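Local coordinates for protein RTX toxin RtxA (Vibrio vulnificus MO6-24/O, PDB 6IMP) that probably acts as a hydrolase of unknown substrate, being an effector domain with an alpha/beta hydrolase fold from a secreted multifunctional bacterial toxin, at residues Ala15-Gly20 with Phe158-Asn163; Thr56-Ala61 with Thr80-Gln85; Leu103-Ser108 with Gly181-Asp186; Gly149-Ala154 with Gly235-Glu240; Asp153-Phe158 with Ala188-Gln193. All blocks are in the same frame, centred on the assembly; numbering follows the deposited sequence.

Contact 1: Ala15-Gly20 with Phe158-Asn163; sequences AIENDG and FNYLVN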
# COMPACT_ATOMS: atom_id res chain seq x y z
N ALA A 15 12.01 -18.36 -3.94
CA ALA A 15 11.05 -18.02 -5.02
C ALA A 15 9.57 -18.54 -4.98
O ALA A 15 9.30 -19.78 -4.99
CB ALA A 15 11.55 -18.63 -6.33
N ILE A 16 8.63 -17.57 -5.12
CA ILE A 16 7.28 -17.56 -4.52
C ILE A 16 6.04 -17.36 -5.45
O ILE A 16 4.92 -17.19 -4.95
CB ILE A 16 7.25 -16.51 -3.38
CG1 ILE A 16 6.33 -16.94 -2.25
CG2 ILE A 16 6.92 -15.12 -3.91
CD1 ILE A 16 6.67 -16.28 -0.93
N GLU A 17 6.22 -17.42 -6.77
CA GLU A 17 5.07 -17.42 -7.71
C GLU A 17 4.38 -18.79 -7.69
O GLU A 17 4.95 -19.77 -7.20
CB GLU A 17 5.49 -17.03 -9.15
CG GLU A 17 4.33 -16.68 -10.09
CD GLU A 17 4.72 -15.77 -11.26
OE1 GLU A 17 5.58 -16.18 -12.08
OE2 GLU A 17 4.15 -14.66 -11.38
N ASN A 18 3.16 -18.85 -8.22
CA ASN A 18 2.24 -19.97 -8.00
C ASN A 18 1.24 -20.01 -9.18
O ASN A 18 1.30 -19.14 -10.04
CB ASN A 18 1.52 -19.73 -6.66
CG ASN A 18 0.91 -20.99 -6.06
OD1 ASN A 18 1.44 -22.09 -6.19
ND2 ASN A 18 -0.20 -20.81 -5.34
N ASP A 19 0.31 -20.94 -9.15
CA ASP A 19 -0.62 -21.13 -10.25
C ASP A 19 -2.05 -20.78 -9.87
O ASP A 19 -2.58 -21.32 -8.93
CB ASP A 19 -0.58 -22.59 -10.69
CG ASP A 19 0.11 -22.79 -12.01
OD1 ASP A 19 0.96 -21.94 -12.35
OD2 ASP A 19 -0.20 -23.78 -12.70
N GLY A 20 -2.69 -19.88 -10.59
CA GLY A 20 -4.07 -19.59 -10.26
C GLY A 20 -4.90 -20.82 -10.52
O GLY A 20 -4.75 -21.46 -11.55
N PHE A 158 7.26 -8.38 -1.56
CA PHE A 158 8.67 -8.05 -1.61
C PHE A 158 9.47 -9.22 -2.15
O PHE A 158 10.11 -9.11 -3.19
CB PHE A 158 9.22 -7.67 -0.24
CG PHE A 158 10.58 -7.05 -0.30
CD1 PHE A 158 10.80 -5.90 -1.07
CD2 PHE A 158 11.64 -7.59 0.40
CE1 PHE A 158 12.04 -5.31 -1.13
CE2 PHE A 158 12.90 -7.00 0.34
CZ PHE A 158 13.10 -5.86 -0.43
N ASN A 159 9.37 -10.35 -1.47
CA ASN A 159 10.18 -11.52 -1.80
C ASN A 159 10.01 -11.91 -3.25
O ASN A 159 10.98 -12.26 -3.91
CB ASN A 159 9.85 -12.69 -0.88
CG ASN A 159 10.39 -12.51 0.53
OD1 ASN A 159 11.51 -12.03 0.73
ND2 ASN A 159 9.59 -12.89 1.51
N TYR A 160 8.79 -11.77 -3.78
CA TYR A 160 8.55 -12.04 -5.22
C TYR A 160 9.42 -11.20 -6.15
O TYR A 160 9.87 -11.67 -7.20
CB TYR A 160 7.07 -11.84 -5.57
CG TYR A 160 6.81 -11.87 -7.06
CD1 TYR A 160 6.99 -13.04 -7.78
CD2 TYR A 160 6.42 -10.73 -7.75
CE1 TYR A 160 6.78 -13.09 -9.15
CE2 TYR A 160 6.19 -10.76 -9.12
CZ TYR A 160 6.37 -11.95 -9.82
OH TYR A 160 6.14 -11.99 -11.18
N LEU A 161 9.66 -9.94 -5.78
CA LEU A 161 10.52 -9.06 -6.56
C LEU A 161 11.95 -9.54 -6.47
O LEU A 161 12.56 -9.88 -7.48
CB LEU A 161 10.42 -7.62 -6.06
CG LEU A 161 9.04 -6.96 -6.20
CD1 LEU A 161 9.13 -5.54 -5.68
CD2 LEU A 161 8.53 -6.99 -7.64
N VAL A 162 12.44 -9.63 -5.23
CA VAL A 162 13.83 -10.03 -4.95
C VAL A 162 14.16 -11.40 -5.56
O VAL A 162 15.26 -11.59 -6.11
CB VAL A 162 14.11 -10.10 -3.42
CG1 VAL A 162 15.55 -10.53 -3.14
CG2 VAL A 162 13.84 -8.76 -2.75
N ASN A 163 13.20 -12.33 -5.49
CA ASN A 163 13.48 -13.78 -5.59
C ASN A 163 13.02 -14.46 -6.87
O ASN A 163 13.69 -15.38 -7.35
CB ASN A 163 12.82 -14.55 -4.45
CG ASN A 163 13.34 -14.15 -3.08
OD1 ASN A 163 14.14 -13.23 -2.95
ND2 ASN A 163 12.89 -14.86 -2.05
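Ala15 and Asn163 bring their CA atoms within 4.9 Å of each other where an irregular N-terminal segment runs past the C-terminal part of helix 147-164, and the paths of the two backbones then diverge. Residues 15-20 adopt neither helix nor strand, whereas 158-163 are helical throughout, so the contact illustrates how an irregular arm is pinned to a helix by a few residues at one of its ends. Ala15 lies against the base of Asn163, its backbone N 3.9 Å from Asn163 CB. Ile16 makes the apolar part of the contact: its branch methyl CG2 rests 3.7 Å from Tyr160 CB and meets the ring at its edge, near the ring plane. With CG anti to the backbone N (chi1 170°), the Tyr160 ring swings off the helix toward the arm. Glu17 reaches the same ring with an extended side chain, its carboxylate turned 46° from the ring plane and OE2 standing 3.3 Å from Tyr160 OH. That hydroxyl is hydrogen-bonded to Lys165 NZ, just beyond the segment. Asp164 holds the arm from the helix end, accepting a hydrogen bond from Ile16 N and a weaker one from Glu17 N. Ile16 also shares backbone hydrogen bonding with Lys73 of strand 67-73, while Tyr160 packs on Val70 and Leu72, so the arm lodges between helix 147-164 and an outermost strand.

Contact 2: Thr56-Ala61 with Thr80-Gln85; sequences TLLDHA and TGYYHQ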
# COMPACT_ATOMS: atom_id res chain seq x y z
N THR A 56 -10.66 -4.08 -18.94
CA THR A 56 -10.36 -4.00 -20.38
C THR A 56 -8.97 -3.39 -20.61
O THR A 56 -8.13 -3.99 -21.29
CB THR A 56 -11.45 -3.22 -21.16
OG1 THR A 56 -11.78 -2.02 -20.46
CG2 THR A 56 -12.71 -4.04 -21.32
N LEU A 57 -8.70 -2.24 -19.98
CA LEU A 57 -7.37 -1.63 -20.04
C LEU A 57 -6.26 -2.61 -19.64
O LEU A 57 -5.13 -2.51 -20.12
CB LEU A 57 -7.29 -0.41 -19.13
CG LEU A 57 -8.19 0.79 -19.42
CD1 LEU A 57 -7.87 1.88 -18.40
CD2 LEU A 57 -8.04 1.31 -20.84
N LEU A 58 -6.58 -3.52 -18.72
CA LEU A 58 -5.64 -4.53 -18.22
C LEU A 58 -5.50 -5.72 -19.14
O LEU A 58 -4.43 -6.31 -19.23
CB LEU A 58 -6.07 -5.03 -16.84
CG LEU A 58 -5.77 -4.13 -15.64
CD1 LEU A 58 -6.70 -4.49 -14.49
CD2 LEU A 58 -4.31 -4.25 -15.22
N ASP A 59 -6.62 -6.15 -19.72
CA ASP A 59 -6.61 -7.21 -20.74
C ASP A 59 -5.74 -6.78 -21.91
O ASP A 59 -4.84 -7.51 -22.34
CB ASP A 59 -8.03 -7.47 -21.25
CG ASP A 59 -8.90 -8.18 -20.24
OD1 ASP A 59 -8.35 -8.70 -19.25
OD2 ASP A 59 -10.13 -8.22 -20.44
N HIS A 60 -6.01 -5.58 -22.41
CA HIS A 60 -5.16 -4.98 -23.42
C HIS A 60 -3.69 -5.06 -22.99
O HIS A 60 -2.87 -5.64 -23.69
CB HIS A 60 -5.59 -3.54 -23.72
CG HIS A 60 -5.05 -3.00 -25.01
ND1 HIS A 60 -5.62 -3.29 -26.24
CD2 HIS A 60 -3.99 -2.20 -25.28
CE1 HIS A 60 -4.94 -2.70 -27.20
NE2 HIS A 60 -3.95 -2.02 -26.64
N ALA A 61 -3.37 -4.56 -21.80
CA ALA A 61 -1.97 -4.53 -21.35
C ALA A 61 -1.28 -5.89 -21.50
O ALA A 61 -0.16 -5.96 -22.01
CB ALA A 61 -1.88 -4.04 -19.92
N THR A 80 -3.22 -11.99 -5.69
CA THR A 80 -3.38 -11.84 -7.13
C THR A 80 -3.25 -10.39 -7.58
O THR A 80 -3.77 -9.48 -6.93
CB THR A 80 -4.74 -12.36 -7.56
OG1 THR A 80 -5.76 -11.61 -6.88
CG2 THR A 80 -4.87 -13.82 -7.20
N GLY A 81 -2.54 -10.19 -8.67
CA GLY A 81 -2.64 -8.96 -9.45
C GLY A 81 -1.75 -8.97 -10.67
O GLY A 81 -1.57 -10.01 -11.31
N TYR A 82 -1.18 -7.82 -11.00
CA TYR A 82 -0.33 -7.70 -12.18
C TYR A 82 1.06 -7.18 -11.84
O TYR A 82 1.29 -6.54 -10.80
CB TYR A 82 -0.97 -6.81 -13.24
CG TYR A 82 -2.36 -7.24 -13.65
CD1 TYR A 82 -3.44 -7.07 -12.80
CD2 TYR A 82 -2.60 -7.78 -14.92
CE1 TYR A 82 -4.72 -7.45 -13.18
CE2 TYR A 82 -3.88 -8.15 -15.31
CZ TYR A 82 -4.94 -7.98 -14.44
OH TYR A 82 -6.22 -8.36 -14.82
N TYR A 83 2.00 -7.52 -12.71
CA TYR A 83 3.27 -6.83 -12.82
C TYR A 83 3.22 -6.02 -14.09
O TYR A 83 3.16 -6.58 -15.17
CB TYR A 83 4.39 -7.86 -12.90
CG TYR A 83 5.75 -7.25 -12.80
CD1 TYR A 83 6.35 -7.06 -11.56
CD2 TYR A 83 6.46 -6.88 -13.93
CE1 TYR A 83 7.61 -6.51 -11.45
CE2 TYR A 83 7.73 -6.33 -13.84
CZ TYR A 83 8.30 -6.14 -12.59
OH TYR A 83 9.56 -5.59 -12.49
N HIS A 84 3.21 -4.69 -13.96
CA HIS A 84 3.27 -3.80 -15.13
C HIS A 84 4.70 -3.30 -15.36
O HIS A 84 5.37 -2.89 -14.41
CB HIS A 84 2.37 -2.58 -14.94
CG HIS A 84 1.06 -2.87 -14.28
ND1 HIS A 84 -0.05 -3.30 -14.97
CD2 HIS A 84 0.64 -2.63 -13.01
CE1 HIS A 84 -1.08 -3.38 -14.15
NE2 HIS A 84 -0.70 -2.97 -12.96
N GLN A 85 5.14 -3.27 -16.62
CA GLN A 85 6.53 -2.88 -16.95
C GLN A 85 6.67 -1.71 -17.93
O GLN A 85 5.74 -1.37 -18.66
CB GLN A 85 7.36 -4.08 -17.44
CG GLN A 85 6.83 -4.79 -18.67
CD GLN A 85 6.89 -6.30 -18.52
OE1 GLN A 85 7.95 -6.86 -18.26
NE2 GLN A 85 5.74 -6.95 -18.67
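Tyr82 OH is hydrogen-bonded to Gln55 NE2, one residue before the helical segment, and the ring lies against Leu58. Tyr82 OH is 3.9 Å from Leu58 CB, and the leucine side chain continues from there across the ring. The methyl Leu58 CD2 sits almost exactly on the ring axis, 3.6 Å from the centroid of Tyr82 and only 3° off the normal, a CH-pi contact with one face. The other methyl, Leu58 CD1, falls toward the phenol end, 3.8 Å from Tyr82 CE1. In Leu58, CG stands anti to the carbonyl carbon (chi1 -79°), an orientation that carries both methyls from helix 52-63 to the strand. The case shows how one branched residue can serve two rings at once, because Leu58 CD2 also meets His84, approaching His84 CE1 at 3.5 Å in the plane of the imidazole. One methyl thus lies over the face of a tyrosine and at the edge of a histidine. Here helix 52-63 is laid against strand 78-84, the second strand of the mixed alpha/beta hydrolase sheet, antiparallel to edge strand 67-73. Glu113 of helix 112-124 touches both Leu58 and Tyr82, so a second helix borders the buried cluster. The orientation of the imidazole is steadied on its polar side by a hydrogen bond between His84 ND1 and Ser67 OG.

Contact 3: Leu103-Ser108 with Gly181-Asp186; sequences LFLHGS and GPIAAD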
# COMPACT_ATOMS: atom_id res chain seq x y z
N LEU A 103 7.33 -1.22 -5.76
CA LEU A 103 6.40 -2.05 -5.03
C LEU A 103 5.22 -1.21 -4.54
O LEU A 103 5.30 -0.51 -3.53
CB LEU A 103 7.12 -2.72 -3.86
CG LEU A 103 6.52 -4.02 -3.37
CD1 LEU A 103 7.54 -4.70 -2.47
CD2 LEU A 103 5.20 -3.79 -2.61
N PHE A 104 4.13 -1.26 -5.30
CA PHE A 104 2.92 -0.53 -4.93
C PHE A 104 2.13 -1.27 -3.86
O PHE A 104 1.70 -2.42 -4.07
CB PHE A 104 2.00 -0.30 -6.14
CG PHE A 104 0.79 0.55 -5.82
CD1 PHE A 104 0.94 1.83 -5.31
CD2 PHE A 104 -0.49 0.05 -5.98
CE1 PHE A 104 -0.16 2.60 -4.97
CE2 PHE A 104 -1.60 0.82 -5.66
CZ PHE A 104 -1.43 2.10 -5.15
N LEU A 105 1.88 -0.61 -2.74
CA LEU A 105 0.95 -1.17 -1.75
C LEU A 105 -0.34 -0.39 -1.73
O LEU A 105 -0.38 0.73 -1.24
CB LEU A 105 1.57 -1.21 -0.35
CG LEU A 105 2.66 -2.28 -0.17
CD1 LEU A 105 3.52 -1.95 1.05
CD2 LEU A 105 2.09 -3.69 -0.04
N HIS A 106 -1.40 -0.98 -2.28
CA HIS A 106 -2.70 -0.34 -2.24
C HIS A 106 -3.17 -0.14 -0.81
O HIS A 106 -2.58 -0.67 0.12
CB HIS A 106 -3.73 -1.17 -2.98
CG HIS A 106 -4.22 -2.35 -2.22
ND1 HIS A 106 -5.26 -2.27 -1.32
CD2 HIS A 106 -3.89 -3.66 -2.29
CE1 HIS A 106 -5.53 -3.48 -0.85
NE2 HIS A 106 -4.71 -4.34 -1.43
N GLY A 107 -4.22 0.65 -0.65
CA GLY A 107 -4.83 0.89 0.64
C GLY A 107 -6.25 0.38 0.69
O GLY A 107 -6.59 -0.60 0.02
N SER A 108 -7.09 1.08 1.44
CA SER A 108 -8.39 0.57 1.87
C SER A 108 -9.50 0.88 0.88
O SER A 108 -9.46 1.90 0.20
CB SER A 108 -8.77 1.21 3.21
OG SER A 108 -9.92 0.60 3.75
N GLY A 181 0.34 3.20 3.24
CA GLY A 181 1.32 4.01 3.98
C GLY A 181 2.03 3.31 5.14
O GLY A 181 3.21 3.01 5.03
N PRO A 182 1.31 3.06 6.25
CA PRO A 182 1.87 2.34 7.40
C PRO A 182 2.33 0.91 7.09
O PRO A 182 3.29 0.43 7.68
CB PRO A 182 0.69 2.31 8.39
CG PRO A 182 -0.52 2.46 7.54
CD PRO A 182 -0.11 3.37 6.43
N ILE A 183 1.64 0.24 6.17
CA ILE A 183 2.07 -1.10 5.77
C ILE A 183 3.44 -1.03 5.12
O ILE A 183 4.35 -1.80 5.46
CB ILE A 183 1.09 -1.76 4.78
CG1 ILE A 183 -0.26 -1.97 5.45
CG2 ILE A 183 1.65 -3.09 4.32
CD1 ILE A 183 -1.40 -2.24 4.48
N ALA A 184 3.57 -0.12 4.16
CA ALA A 184 4.82 0.12 3.48
C ALA A 184 5.94 0.43 4.48
O ALA A 184 7.08 0.01 4.31
CB ALA A 184 4.65 1.26 2.49
N ALA A 185 5.60 1.16 5.53
CA ALA A 185 6.56 1.47 6.58
C ALA A 185 7.08 0.19 7.23
O ALA A 185 8.29 0.04 7.36
CB ALA A 185 5.98 2.41 7.63
N ASP A 186 6.20 -0.73 7.58
CA ASP A 186 6.63 -2.01 8.18
C ASP A 186 7.52 -2.82 7.22
O ASP A 186 8.54 -3.38 7.64
CB ASP A 186 5.45 -2.85 8.68
CG ASP A 186 5.86 -3.86 9.77
OD1 ASP A 186 7.01 -4.38 9.74
OD2 ASP A 186 5.04 -4.14 10.66
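This is a small, fully buried apolar contact between Leu105, at the end of a central strand, and the first turns of helix 180-192; the contact's centre lies about 2 Å from that of the chain. Leu105 carries it with a single methyl. Leu105 CD1 comes down on the helix backbone at Ala184, 3.4 Å from Ala184 CA, with Ala184 CB close by at 3.7 Å. The branch methyl CG2 of Ile183 closes on the same Leu105 CD1 at 3.9 Å. In Ile183, CG2 is set anti to the backbone N while CG1 lies beside it, and this turns the branch methyl toward the strand. An alpha/beta hydrolase sheet commonly carries its nucleophile on a sharp turn between a strand and a helix; the sequence Gly176, Ser178 and Gly180 fits such a nucleophile elbow, and Ala184, which Leu105 touches, also contacts residues of this probable elbow. Leu105 packs in addition on Met157 of helix 147-164, and Ile183 on Leu135. Past the strand end, the CB of His106 points away from the helix, and His106 NE2 is hydrogen-bonded to Leu135 N.

Contact 4: Gly149-Ala154 with Gly235-Glu240; sequences GLYQDA and GQFSVE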
# COMPACT_ATOMS: atom_id res chain seq x y z
N GLY A 149 -1.75 -9.80 9.10
CA GLY A 149 -1.85 -10.40 7.78
C GLY A 149 -1.35 -9.51 6.65
O GLY A 149 -0.58 -9.95 5.80
N LEU A 150 -1.77 -8.24 6.64
CA LEU A 150 -1.41 -7.33 5.55
C LEU A 150 0.08 -7.06 5.52
O LEU A 150 0.68 -6.96 4.45
CB LEU A 150 -2.19 -6.03 5.67
CG LEU A 150 -3.72 -6.14 5.63
CD1 LEU A 150 -4.35 -4.77 5.43
CD2 LEU A 150 -4.19 -7.08 4.54
N TYR A 151 0.69 -6.95 6.70
CA TYR A 151 2.14 -6.75 6.79
C TYR A 151 2.89 -7.93 6.21
O TYR A 151 3.92 -7.78 5.57
CB TYR A 151 2.60 -6.54 8.23
CG TYR A 151 2.07 -5.29 8.93
CD1 TYR A 151 1.84 -4.10 8.25
CD2 TYR A 151 1.85 -5.31 10.31
CE1 TYR A 151 1.38 -2.98 8.92
CE2 TYR A 151 1.39 -4.20 10.97
CZ TYR A 151 1.15 -3.04 10.28
OH TYR A 151 0.70 -1.93 10.97
N GLN A 152 2.37 -9.12 6.47
CA GLN A 152 2.96 -10.34 5.94
C GLN A 152 2.87 -10.40 4.42
O GLN A 152 3.89 -10.61 3.73
CB GLN A 152 2.30 -11.57 6.57
CG GLN A 152 2.90 -11.92 7.92
CD GLN A 152 4.27 -12.57 7.79
OE1 GLN A 152 4.60 -13.19 6.76
NE2 GLN A 152 5.08 -12.44 8.84
N ASP A 153 1.67 -10.16 3.90
CA ASP A 153 1.44 -10.12 2.45
C ASP A 153 2.37 -9.13 1.76
O ASP A 153 2.82 -9.35 0.64
CB ASP A 153 -0.02 -9.78 2.17
CG ASP A 153 -0.99 -10.82 2.70
OD1 ASP A 153 -0.55 -11.95 3.03
OD2 ASP A 153 -2.20 -10.52 2.79
N ALA A 154 2.71 -8.05 2.46
CA ALA A 154 3.69 -7.10 1.97
C ALA A 154 5.05 -7.77 1.71
O ALA A 154 5.76 -7.42 0.76
CB ALA A 154 3.85 -5.96 2.95
N GLY A 235 -2.54 2.09 18.08
CA GLY A 235 -1.38 1.24 17.78
C GLY A 235 -1.50 0.37 16.53
O GLY A 235 -0.58 -0.37 16.19
N GLN A 236 -2.65 0.46 15.85
CA GLN A 236 -2.85 -0.24 14.59
C GLN A 236 -2.55 0.66 13.39
O GLN A 236 -3.09 1.78 13.27
CB GLN A 236 -4.28 -0.79 14.51
CG GLN A 236 -4.64 -1.71 15.66
CD GLN A 236 -5.60 -2.82 15.28
OE1 GLN A 236 -6.59 -3.05 15.97
NE2 GLN A 236 -5.28 -3.56 14.21
N PHE A 237 -1.69 0.16 12.51
CA PHE A 237 -1.28 0.89 11.31
C PHE A 237 -0.74 2.29 11.64
O PHE A 237 -1.03 3.25 10.92
CB PHE A 237 -2.45 1.03 10.32
CG PHE A 237 -3.07 -0.27 9.90
CD1 PHE A 237 -2.48 -1.07 8.93
CD2 PHE A 237 -4.31 -0.65 10.40
CE1 PHE A 237 -3.07 -2.25 8.52
CE2 PHE A 237 -4.92 -1.83 9.99
CZ PHE A 237 -4.30 -2.62 9.04
N SER A 238 0.03 2.40 12.72
CA SER A 238 0.75 3.65 13.02
C SER A 238 2.04 3.70 12.20
O SER A 238 2.88 2.80 12.29
CB SER A 238 1.06 3.75 14.51
OG SER A 238 2.02 4.77 14.76
N VAL A 239 2.18 4.75 11.38
CA VAL A 239 3.39 4.95 10.55
C VAL A 239 4.63 5.07 11.44
O VAL A 239 5.65 4.43 11.20
CB VAL A 239 3.29 6.23 9.68
CG1 VAL A 239 4.61 6.52 8.99
CG2 VAL A 239 2.17 6.10 8.66
N GLU A 240 4.51 5.95 12.44
CA GLU A 240 5.52 6.15 13.49
C GLU A 240 5.99 4.82 14.10
O GLU A 240 7.19 4.49 14.04
CB GLU A 240 4.93 7.04 14.59
CG GLU A 240 5.88 8.07 15.19
CD GLU A 240 5.16 9.10 16.06
OE1 GLU A 240 3.99 9.44 15.75
OE2 GLU A 240 5.77 9.56 17.05
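Phe237 and Tyr151 meet at a slant, ring planes 66° apart and centroids 6.0 Å from each other, a geometry that is neither a stack nor an edge-to-face pair. They join helix 147-164 of the alpha/beta hydrolase fold to the loop that leads into the short helix 239-243. The phenol projects from its helix past the base of Phe237, so that the hydroxyl meets the backbone and the near rim of the phenyl group: Tyr151 OH is 3.5 Å from Phe237 CA and 3.9 Å from Phe237 CD1. Leu150, one residue earlier, touches the neighbouring ring atom through its CD1 methyl, the two side chains slanting across each other. As an example of a loop residue held by successive helix residues, Phe237 is therefore contacted on the helix side by both an aromatic and an aliphatic group. Its own CG lies anti to the carbonyl carbon (chi1 -56°), which brings the ring back toward the helix. The polar end of Tyr151 is satisfied by Glu147 OE2 and Asn242 ND2, and the same carboxylate oxygen also accepts from Phe237 N, tying phenol and loop backbone together. At the aliphatic end of the contact, Leu150 CD1 stands 4.2 Å from Phe237 CE1.

Contact 5: Asp153-Phe158 with Ala188-Gln193; sequences DARTMF and ARYAAQ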
# COMPACT_ATOMS: atom_id res chain seq x y z
N ASP A 153 1.67 -10.16 3.90
CA ASP A 153 1.44 -10.12 2.45
C ASP A 153 2.37 -9.13 1.76
O ASP A 153 2.82 -9.35 0.64
CB ASP A 153 -0.02 -9.78 2.17
CG ASP A 153 -0.99 -10.82 2.70
OD1 ASP A 153 -0.55 -11.95 3.03
OD2 ASP A 153 -2.20 -10.52 2.79
N ALA A 154 2.71 -8.05 2.46
CA ALA A 154 3.69 -7.10 1.97
C ALA A 154 5.05 -7.77 1.71
O ALA A 154 5.76 -7.42 0.76
CB ALA A 154 3.85 -5.96 2.95
N ARG A 155 5.39 -8.74 2.54
CA ARG A 155 6.70 -9.37 2.49
C ARG A 155 6.75 -10.42 1.40
O ARG A 155 7.78 -10.63 0.75
CB ARG A 155 7.05 -10.01 3.83
CG ARG A 155 6.63 -9.18 5.03
CD ARG A 155 7.72 -9.15 6.07
NE ARG A 155 7.43 -8.27 7.19
CZ ARG A 155 7.23 -8.67 8.45
NH1 ARG A 155 7.24 -9.97 8.76
NH2 ARG A 155 7.01 -7.77 9.41
N THR A 156 5.63 -11.12 1.22
CA THR A 156 5.46 -12.00 0.08
C THR A 156 5.78 -11.22 -1.16
O THR A 156 6.66 -11.59 -1.94
CB THR A 156 4.03 -12.52 -0.01
OG1 THR A 156 3.72 -13.26 1.17
CG2 THR A 156 3.85 -13.42 -1.24
N MET A 157 5.09 -10.09 -1.31
CA MET A 157 5.21 -9.26 -2.48
C MET A 157 6.64 -8.81 -2.64
O MET A 157 7.17 -8.85 -3.74
CB MET A 157 4.31 -8.05 -2.37
CG MET A 157 2.85 -8.35 -2.59
SD MET A 157 1.92 -6.88 -2.17
CE MET A 157 0.45 -7.58 -1.45
N PHE A 158 7.26 -8.38 -1.56
CA PHE A 158 8.67 -8.05 -1.61
C PHE A 158 9.47 -9.22 -2.15
O PHE A 158 10.11 -9.11 -3.19
CB PHE A 158 9.22 -7.67 -0.24
CG PHE A 158 10.58 -7.05 -0.30
CD1 PHE A 158 10.80 -5.90 -1.07
CD2 PHE A 158 11.64 -7.59 0.40
CE1 PHE A 158 12.04 -5.31 -1.13
CE2 PHE A 158 12.90 -7.00 0.34
CZ PHE A 158 13.10 -5.86 -0.43
N ALA A 188 9.40 -1.58 4.84
CA ALA A 188 10.67 -0.86 4.76
C ALA A 188 11.57 -1.29 5.92
O ALA A 188 12.75 -1.57 5.72
CB ALA A 188 10.44 0.64 4.78
N ARG A 189 10.99 -1.40 7.11
CA ARG A 189 11.72 -1.82 8.31
C ARG A 189 12.28 -3.22 8.12
O ARG A 189 13.50 -3.41 8.09
CB ARG A 189 10.80 -1.79 9.54
CG ARG A 189 11.44 -2.32 10.82
CD ARG A 189 10.69 -1.82 12.05
NE ARG A 189 9.40 -2.49 12.23
CZ ARG A 189 8.41 -2.03 13.00
NH1 ARG A 189 8.52 -0.88 13.65
NH2 ARG A 189 7.27 -2.71 13.09
N TYR A 190 11.38 -4.18 7.93
CA TYR A 190 11.78 -5.56 7.74
C TYR A 190 12.90 -5.74 6.70
O TYR A 190 13.80 -6.56 6.91
CB TYR A 190 10.55 -6.43 7.39
CG TYR A 190 10.88 -7.71 6.67
CD1 TYR A 190 10.97 -7.73 5.30
CD2 TYR A 190 11.08 -8.89 7.36
CE1 TYR A 190 11.26 -8.90 4.61
CE2 TYR A 190 11.39 -10.07 6.69
CZ TYR A 190 11.47 -10.07 5.31
OH TYR A 190 11.76 -11.22 4.61
N ALA A 191 12.88 -4.97 5.62
CA ALA A 191 13.84 -5.17 4.51
C ALA A 191 15.25 -4.76 4.90
O ALA A 191 16.22 -5.45 4.56
CB ALA A 191 13.40 -4.42 3.27
N ALA A 192 15.37 -3.64 5.60
CA ALA A 192 16.67 -3.16 6.08
C ALA A 192 17.13 -3.99 7.27
O ALA A 192 18.32 -4.25 7.45
CB ALA A 192 16.58 -1.69 6.46
N GLN A 193 16.15 -4.40 8.07
CA GLN A 193 16.37 -5.28 9.22
C GLN A 193 16.76 -6.72 8.87
O GLN A 193 17.13 -7.49 9.74
CB GLN A 193 15.12 -5.28 10.09
CG GLN A 193 15.14 -4.13 11.08
CD GLN A 193 16.05 -4.43 12.25
OE1 GLN A 193 16.51 -5.57 12.42
NE2 GLN A 193 16.34 -3.41 13.05
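The Tyr190 ring carries Arg155 on one face and Phe158 CD2 at its edge. The guanidinium of Arg155 lies nearly flat on the phenol, planes 11° apart and centres 4.7 Å from each other, and is shifted so that Tyr190 CD2 sits over its rim. Two helices of the alpha/beta hydrolase fold, 147-164 and 180-192, meet here, their short segments crossing at -52° with 10.7 Å between axes. Because the guanidinium is displaced, the methylene before it occupies the ring centre: Arg155 CD is 3.5 Å from the Tyr190 centroid, a CH-pi contact 9° off the normal. A bend at chi2 brings the arginine chain down onto the ring. Such a pairing is instructive, since a charged residue contributes both aliphatic packing and a stacked cation to one aromatic face. The charge has a further, long and weak ion pair between Arg155 NH2 and Asp186 OD1; Asp186 OD2 makes a similarly weak pair with Arg189 NH2, so the carboxylate of Asp186 is shared by two arginines. One turn along helix 147-164, Phe158 extends the interface to the next residue of the partner helix, its CE2 atom lying 3.9 Å from Ala191 CB.

Contacts 1, 4 and 5 all use helix 147-164, engaging in turn its beginning (contact 4), its middle (contact 5) and its later part (contact 1). Helix 180-192 is shared by contacts 3 and 5, whose centres lie about 10 Å apart; contacts 3 and 4 are closer, at about 8 Å, and touch through residues such as Pro182 and Phe237. Contact 2 stands apart, about 26 Å from contact 4 between centres, yet it reaches the same sheet as contact 3. Along the chain it closes before contacts 3, 4 and 5 open and is nested within the loop of contact 1. The N-terminal arm and the later helices are thus packed around one alpha/beta sheet.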